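Local atomic coordinates of oligoribonuclease (Colwellia psychrerythraea, PDB entry 6A4D), a protein that probably hydrolyses very short RNA oligonucleotides as an exonuclease of the RNase H-like superfamily, here bound to a nitrophenyl thymidine phosphate. Residues S81-L85 against A86-K90. The protein carries 1 engineered substitution. Residues are numbered along the deposited sequence; the frame is centred on the assembly and turned at random.
Sequences SEVSL and AHATK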
loop_
_atom_site.group_PDB
_atom_site.type_symbol
_atom_site.label_atom_id
_atom_site.label_comp_id
_atom_site.label_asym_id
_atom_site.label_seq_id
_atom_site.Cartn_x
_atom_site.Cartn_y
_atom_site.Cartn_z
ATOM N N SER A 81 -23.603 -5.967 -18.645
ATOM C CA SER A 81 -22.764 -4.877 -19.121
ATOM C C SER A 81 -22.192 -5.115 -20.532
ATOM O O SER A 81 -21.743 -6.231 -20.854
ATOM C CB SER A 81 -21.592 -4.631 -18.176
ATOM O OG SER A 81 -20.985 -3.381 -18.490
ATOM N N GLU A 82 -22.160 -4.029 -21.301
ATOM C CA GLU A 82 -21.317 -3.879 -22.469
ATOM C C GLU A 82 -20.148 -2.909 -22.221
ATOM O O GLU A 82 -19.491 -2.451 -23.183
ATOM C CB GLU A 82 -22.136 -3.297 -23.632
ATOM C CG GLU A 82 -23.433 -4.003 -23.991
ATOM C CD GLU A 82 -24.101 -3.286 -25.160
ATOM O OE1 GLU A 82 -24.407 -2.091 -25.004
ATOM O OE2 GLU A 82 -24.270 -3.880 -26.249
ATOM N N VAL A 83 -19.893 -2.570 -20.960
ATOM C CA VAL A 83 -18.903 -1.539 -20.626
ATOM C C VAL A 83 -17.528 -2.160 -20.689
ATOM O O VAL A 83 -17.223 -3.029 -19.909
ATOM C CB VAL A 83 -19.158 -0.916 -19.220
ATOM C CG1 VAL A 83 -17.969 -0.082 -18.733
ATOM C CG2 VAL A 83 -20.443 -0.087 -19.251
ATOM N N SER A 84 -16.698 -1.680 -21.592
ATOM C CA SER A 84 -15.332 -2.106 -21.655
ATOM C C SER A 84 -14.518 -1.362 -20.616
ATOM O O SER A 84 -14.860 -0.222 -20.235
ATOM C CB SER A 84 -14.742 -1.786 -23.021
ATOM O OG SER A 84 -14.482 -0.398 -23.143
ATOM N N LEU A 85 -13.411 -2.005 -20.223
ATOM C CA LEU A 85 -12.460 -1.442 -19.284
ATOM C C LEU A 85 -11.858 -0.152 -19.796
ATOM O O LEU A 85 -11.751 0.817 -19.017
ATOM C CB LEU A 85 -11.370 -2.452 -18.989
ATOM C CG LEU A 85 -10.384 -2.242 -17.857
ATOM C CD1 LEU A 85 -11.054 -2.092 -16.493
ATOM C CD2 LEU A 85 -9.452 -3.427 -17.858
ATOM N N ALA A 86 -11.505 -0.128 -21.101
ATOM C CA ALA A 86 -11.063 1.090 -21.768
ATOM C C ALA A 86 -12.042 2.218 -21.481
ATOM O O ALA A 86 -11.625 3.330 -21.139
ATOM C CB ALA A 86 -10.906 0.898 -23.282
ATOM N N HIS A 87 -13.331 1.931 -21.604
ATOM C CA HIS A 87 -14.335 2.947 -21.433
ATOM C C HIS A 87 -14.318 3.464 -19.997
ATOM O O HIS A 87 -14.283 4.664 -19.773
ATOM C CB HIS A 87 -15.743 2.439 -21.811
ATOM C CG HIS A 87 -16.808 3.482 -21.661
ATOM N ND1 HIS A 87 -16.863 4.609 -22.456
ATOM C CD2 HIS A 87 -17.834 3.594 -20.784
ATOM C CE1 HIS A 87 -17.879 5.367 -22.081
ATOM N NE2 HIS A 87 -18.495 4.767 -21.083
ATOM N N ALA A 88 -14.367 2.538 -19.046
ATOM C CA ALA A 88 -14.367 2.855 -17.603
ATOM C C ALA A 88 -13.166 3.701 -17.243
ATOM O O ALA A 88 -13.272 4.714 -16.559
ATOM C CB ALA A 88 -14.377 1.579 -16.777
ATOM N N THR A 89 -12.028 3.309 -17.764
ATOM C CA THR A 89 -10.763 4.028 -17.547
ATOM C C THR A 89 -10.820 5.453 -18.032
ATOM O O THR A 89 -10.368 6.365 -17.346
ATOM C CB THR A 89 -9.661 3.276 -18.250
ATOM O OG1 THR A 89 -9.611 1.967 -17.669
ATOM C CG2 THR A 89 -8.319 3.961 -18.117
ATOM N N LYS A 90 -11.415 5.644 -19.206
ATOM C CA LYS A 90 -11.556 6.950 -19.810
ATOM C C LYS A 90 -12.508 7.838 -19.004
ATOM O O LYS A 90 -12.149 8.978 -18.629
ATOM C CB LYS A 90 -11.998 6.792 -21.254
ATOM C CG LYS A 90 -11.967 8.062 -22.104
ATOM C CD LYS A 90 -12.901 7.899 -23.293
ATOM C CE LYS A 90 -13.167 9.169 -24.056
ATOM N NZ LYS A 90 -14.167 8.851 -25.123
#
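Ser84 is the N-cap of helix 85-99, its OG accepting a hydrogen bond from His87 N. Its CB stays 4.1 Å from Ala86 N. From there OG is turned toward the first turn of the helix, chi1 of 74° setting it between the backbone N and the carbonyl carbon. At the tip, OG takes the N-H of His87 at 3.0 Å with a somewhat bent angle of 150°. The same OG lies 3.4 Å from His87 CB. One residue on, Leu85 O accepts two bonds. Thr89 N reaches it nearly head-on at 2.8 Å, and Thr89 OG1 donates to it from above the carbonyl plane, also at 2.8 Å. Before the cap, Val83 CG1 meets the edge of the His87 imidazole at 4.2 Å and packs loosely on Ala88 CB. Val83 and Ala88 also touch Phe49, which joins the helix start to the edge strand 42-50. Ser81 OG accepts from Val83 N, an ST turn just after helix 74-80. With an alanine here in place of Ser84, OG is gone and His87 N is likely to lose its capping acceptor. Amides in the first helical turn have no carbonyl four residues back within the helix. The serine hydroxyl stands in as acceptor for His87 N, while regular i to i+4 bonding begins with Ala88 N donating to Ser84 O.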